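ORF112 (Cyprinid herpesvirus 3, PDB 4WCG) binds left-handed Z-DNA through its Zalpha domain and probably, like poxvirus E3L, counteracts the host interferon response. Local coordinates at residues 76-79 with 80-83. Sequence-based numbering, arbitrary orientation.
Sequences LYRM and SEDG. With nucleotides of chain D; nucleotides of chain C.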
ATOM      1  N   LEU A  76       5.775  -2.553   6.682  1.00 17.81           N
ATOM      2  CA  LEU A  76       5.894  -1.555   5.607  1.00 16.26           C
ATOM      3  C   LEU A  76       4.756  -1.687   4.608  1.00 17.52           C
ATOM      4  O   LEU A  76       4.097  -0.705   4.240  1.00 18.09           O
ATOM      5  CB  LEU A  76       7.231  -1.691   4.859  1.00 16.46           C
ATOM      6  CG  LEU A  76       8.468  -1.182   5.597  1.00 15.49           C
ATOM      7  CD1 LEU A  76       9.740  -1.712   4.924  1.00 19.69           C
ATOM      8  CD2 LEU A  76       8.467   0.355   5.582  1.00 18.14           C
ATOM      9  N   TYR A  77       4.516  -2.908   4.143  1.00 16.96           N
ATOM     10  CA  TYR A  77       3.481  -3.082   3.140  1.00 17.21           C
ATOM     11  C   TYR A  77       2.091  -2.762   3.694  1.00 19.06           C
ATOM     12  O   TYR A  77       1.275  -2.172   2.996  1.00 19.94           O
ATOM     13  CB  TYR A  77       3.529  -4.495   2.555  1.00 17.07           C
ATOM     14  CG  TYR A  77       4.587  -4.647   1.472  1.00 17.91           C
ATOM     15  CD1 TYR A  77       5.906  -4.963   1.792  1.00 17.97           C
ATOM     16  CD2 TYR A  77       4.267  -4.432   0.144  1.00 16.39           C
ATOM     17  CE1 TYR A  77       6.864  -5.096   0.802  1.00 15.47           C
ATOM     18  CE2 TYR A  77       5.209  -4.553  -0.852  1.00 17.70           C
ATOM     19  CZ  TYR A  77       6.513  -4.884  -0.518  1.00 16.43           C
ATOM     20  OH  TYR A  77       7.436  -5.001  -1.530  1.00 18.23           O
ATOM     21  N   ARG A  78       1.804  -3.131   4.938  1.00 17.83           N
ATOM     22  CA  ARG A  78       0.501  -2.761   5.469  1.00 18.88           C
ATOM     23  C   ARG A  78       0.372  -1.242   5.644  1.00 19.99           C
ATOM     24  O   ARG A  78      -0.699  -0.685   5.374  1.00 21.26           O
ATOM     25  CB  ARG A  78       0.234  -3.496   6.771  1.00 21.06           C
ATOM     26  CG  ARG A  78       0.009  -5.002   6.553  1.00 26.93           C
ATOM     27  CD  ARG A  78      -1.091  -5.328   5.511  1.00 29.89           C
ATOM     28  NE  ARG A  78      -1.390  -6.762   5.478  1.00 31.15           N
ATOM     29  CZ  ARG A  78      -2.297  -7.350   4.693  1.00 36.96           C
ATOM     30  NH1 ARG A  78      -3.030  -6.641   3.830  1.00 34.62           N
ATOM     31  NH2 ARG A  78      -2.478  -8.665   4.773  1.00 31.61           N
ATOM     32  N   MET A  79       1.448  -0.573   6.074  1.00 19.67           N
ATOM     33  CA  MET A  79       1.405   0.899   6.183  1.00 19.13           C
ATOM     34  C   MET A  79       1.255   1.568   4.822  1.00 19.97           C
ATOM     35  O   MET A  79       0.681   2.663   4.724  1.00 23.35           O
ATOM     36  CB  MET A  79       2.651   1.444   6.884  1.00 19.07           C
ATOM     37  CG  MET A  79       2.519   1.371   8.398  1.00 19.82           C
ATOM     38  SD  MET A  79       3.774   2.325   9.267  1.00 22.59           S
ATOM     39  CE  MET A  79       5.246   1.362   8.887  1.00 23.23           C
ATOM     40  N   SER A  80       1.753   0.929   3.771  1.00 18.73           N
ATOM     41  CA  SER A  80       1.667   1.535   2.453  1.00 17.99           C
ATOM     42  C   SER A  80       0.210   1.561   1.969  1.00 19.54           C
ATOM     43  O   SER A  80      -0.158   2.397   1.150  1.00 20.52           O
ATOM     44  CB  SER A  80       2.556   0.793   1.447  1.00 23.16           C
ATOM     45  OG  SER A  80       1.981  -0.435   1.027  1.00 22.66           O
ATOM     46  N   GLU A  81      -0.633   0.656   2.467  1.00 19.00           N
ATOM     47  CA  GLU A  81      -2.027   0.610   2.039  1.00 21.76           C
ATOM     48  C   GLU A  81      -2.749   1.918   2.308  1.00 23.03           C
ATOM     49  O   GLU A  81      -3.497   2.385   1.462  1.00 24.15           O
ATOM     50  CB  GLU A  81      -2.784  -0.536   2.724  1.00 24.36           C
ATOM     51  CG  GLU A  81      -2.234  -1.890   2.348  1.00 25.68           C
ATOM     52  CD  GLU A  81      -2.767  -3.017   3.195  1.00 28.25           C
ATOM     53  OE1 GLU A  81      -3.684  -2.800   4.015  1.00 30.89           O
ATOM     54  OE2 GLU A  81      -2.252  -4.139   3.017  1.00 32.16           O
ATOM     55  N   ASP A  82      -2.527   2.501   3.490  1.00 23.00           N
ATOM     56  CA  ASP A  82      -3.213   3.743   3.822  1.00 26.93           C
ATOM     57  C   ASP A  82      -2.302   4.952   3.719  1.00 26.47           C
ATOM     58  O   ASP A  82      -2.641   6.031   4.206  1.00 32.98           O
ATOM     59  CB  ASP A  82      -3.849   3.678   5.218  1.00 33.73           C
ATOM     60  CG  ASP A  82      -2.873   3.270   6.306  1.00 37.54           C
ATOM     61  OD1 ASP A  82      -1.978   2.452   6.045  1.00 39.08           O
ATOM     62  OD2 ASP A  82      -3.030   3.758   7.445  1.00 54.75           O
ATOM     63  N   GLY A  83      -1.158   4.778   3.072  1.00 23.15           N
ATOM     64  CA  GLY A  83      -0.310   5.906   2.717  1.00 23.02           C
ATOM     65  C   GLY A  83       0.611   6.443   3.795  1.00 24.41           C
ATOM     66  O   GLY A  83       1.115   7.565   3.681  1.00 28.47           O
TER
ATOM     67  P    DG D   5      10.456 -10.884   2.968  1.00 18.01           P
ATOM     68  OP1  DG D   5      11.474  -9.869   2.833  1.00 19.71           O
ATOM     69  OP2  DG D   5      10.751 -12.060   3.749  1.00 19.84           O
ATOM     70  O5'  DG D   5       9.172 -10.160   3.534  1.00 18.08           O
ATOM     71  C5'  DG D   5       7.983 -10.879   3.707  1.00 18.63           C
ATOM     72  C4'  DG D   5       6.856  -9.954   4.094  1.00 17.00           C
ATOM     73  O4'  DG D   5       6.622  -8.997   3.050  1.00 18.33           O
ATOM     74  C3'  DG D   5       5.532 -10.673   4.308  1.00 19.33           C
ATOM     75  O3'  DG D   5       5.401 -10.874   5.701  1.00 22.47           O
ATOM     76  C2'  DG D   5       4.494  -9.708   3.766  1.00 19.69           C
ATOM     77  C1'  DG D   5       5.246  -8.794   2.825  1.00 18.71           C
ATOM     78  N9   DG D   5       5.001  -8.958   1.396  1.00 19.80           N
ATOM     79  C8   DG D   5       4.727  -7.953   0.511  1.00 20.33           C
ATOM     80  N7   DG D   5       4.620  -8.366  -0.717  1.00 18.96           N
ATOM     81  C5   DG D   5       4.840  -9.730  -0.638  1.00 17.95           C
ATOM     82  C6   DG D   5       4.838 -10.711  -1.648  1.00 17.83           C
ATOM     83  O6   DG D   5       4.631 -10.571  -2.843  1.00 19.28           O
ATOM     84  N1   DG D   5       5.129 -11.965  -1.137  1.00 16.81           N
ATOM     85  C2   DG D   5       5.374 -12.241   0.180  1.00 16.58           C
ATOM     86  N2   DG D   5       5.626 -13.511   0.477  1.00 16.70           N
ATOM     87  N3   DG D   5       5.366 -11.333   1.135  1.00 17.11           N
ATOM     88  C4   DG D   5       5.087 -10.109   0.659  1.00 17.30           C
ATOM     89  P    DC D   4      10.313  -6.984  -1.461  1.00 17.07           P
ATOM     90  OP1  DC D   4       9.783  -5.857  -0.679  1.00 18.09           O
ATOM     91  OP2  DC D   4      11.684  -7.442  -1.203  1.00 18.85           O
ATOM     92  O5'  DC D   4       9.309  -8.224  -1.329  1.00 19.37           O
ATOM     93  C5'  DC D   4       8.561  -8.411  -0.154  1.00 18.25           C
ATOM     94  C4'  DC D   4       8.604  -9.874   0.263  1.00 16.99           C
ATOM     95  O4'  DC D   4       7.916 -10.686  -0.733  1.00 17.49           O
ATOM     96  C3'  DC D   4      10.012 -10.470   0.398  1.00 17.63           C
ATOM     97  O3'  DC D   4      10.046 -11.366   1.516  1.00 18.04           O
ATOM     98  C2'  DC D   4      10.167 -11.246  -0.908  1.00 16.76           C
ATOM     99  C1'  DC D   4       8.747 -11.772  -1.094  1.00 16.84           C
ATOM    100  N1   DC D   4       8.446 -12.150  -2.490  1.00 16.26           N
ATOM    101  C2   DC D   4       8.569 -13.471  -2.890  1.00 16.81           C
ATOM    102  O2   DC D   4       8.933 -14.309  -2.056  1.00 17.46           O
ATOM    103  N3   DC D   4       8.296 -13.805  -4.180  1.00 17.64           N
ATOM    104  C4   DC D   4       7.911 -12.859  -5.040  1.00 16.39           C
ATOM    105  N4   DC D   4       7.650 -13.221  -6.300  1.00 19.92           N
ATOM    106  C5   DC D   4       7.789 -11.495  -4.649  1.00 18.77           C
ATOM    107  C6   DC D   4       8.053 -11.187  -3.379  1.00 16.29           C
TER
ATOM    108  P    DG C   5     -10.265 -11.158  -2.019  1.00 19.94           P
ATOM    109  OP1  DG C   5     -11.306 -10.190  -1.951  1.00 22.15           O
ATOM    110  OP2  DG C   5     -10.491 -12.369  -2.755  1.00 24.04           O
ATOM    111  O5'  DG C   5      -8.973 -10.459  -2.617  1.00 20.92           O
ATOM    112  C5'  DG C   5      -7.808 -11.209  -2.801  1.00 19.25           C
ATOM    113  C4'  DG C   5      -6.672 -10.327  -3.258  1.00 19.33           C
ATOM    114  O4'  DG C   5      -6.452  -9.281  -2.298  1.00 19.75           O
ATOM    115  C3'  DG C   5      -5.359 -11.083  -3.378  1.00 19.19           C
ATOM    116  O3'  DG C   5      -5.200 -11.463  -4.731  1.00 21.86           O
ATOM    117  C2'  DG C   5      -4.324 -10.068  -2.944  1.00 21.18           C
ATOM    118  C1'  DG C   5      -5.076  -9.067  -2.088  1.00 20.92           C
ATOM    119  N9   DG C   5      -4.833  -9.114  -0.655  1.00 20.55           N
ATOM    120  C8   DG C   5      -4.540  -8.033   0.132  1.00 19.17           C
ATOM    121  N7   DG C   5      -4.417  -8.334   1.391  1.00 20.31           N
ATOM    122  C5   DG C   5      -4.646  -9.699   1.442  1.00 19.81           C
ATOM    123  C6   DG C   5      -4.657 -10.583   2.542  1.00 19.47           C
ATOM    124  O6   DG C   5      -4.459 -10.335   3.725  1.00 20.02           O
ATOM    125  N1   DG C   5      -4.939 -11.882   2.146  1.00 16.27           N
ATOM    126  C2   DG C   5      -5.203 -12.274   0.865  1.00 19.80           C
ATOM    127  N2   DG C   5      -5.468 -13.569   0.689  1.00 18.02           N
ATOM    128  N3   DG C   5      -5.217 -11.456  -0.167  1.00 19.44           N
ATOM    129  C4   DG C   5      -4.915 -10.195   0.188  1.00 18.05           C
TER
HETATM  130  O   HOH W   1      -0.342  -4.745   1.493  1.00 34.44           O
HETATM  131  O   HOH W   2      -3.331  -0.793   6.489  1.00 40.39           O
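R78 and E81, one helical turn apart, form a salt bridge in which R78 NH1 meets E81 OE2 at 2.7 Å. The carboxylate offers its syn lone pair, and its plane stands almost perpendicular to the guanidinium (87°), which it approaches at the edge. The R78 chain bends at chi2 (-54°) and then runs out straight, carrying the guanidinium past E81 to the Hoogsteen edge of guanine DG5 of chain C. There R78 NH2 donates to O6 of DG5 of chain C at 2.8 Å, while NH1, already held by E81, gives a longer bond to N7 of the same base. The bond to E81 probably limits the rotation of the arginine's end. A water joins E81 OE1 to R78 O, tying the carboxylate back to the helix.

The adjacent residue, Y77, donates from OH to OP1 of DC4 of chain D at 2.6 Å. C8 of DG5 of chain D sits 3.3 Å above the plane of the Y77 ring, over its centre. This CH-pi contact, beside W94 packed edge-to-face on Y77, is the hallmark of Z-DNA recognition by Zalpha domains, whose winged helix-turn-helix fold presents helix 69-81 to the nucleic acid.

In the last turn of that helix, S80 OG folds back to Y77 O at 2.7 Å, while S80 N donates to L76 O at 2.9 Å. E81 N donates to R78 O, three residues back, and makes a weak bond to Y77 O. G83, with positive phi, is the C-prime residue of a Schellman motif that ends the helix, bringing R84 N to M79 O and G83 N, weakly, to S80 O. Away from the DNA, L76 and M79 pack on I46 of helix 40-52, M79 also reaching L47, and S80 lies against W94 and V85.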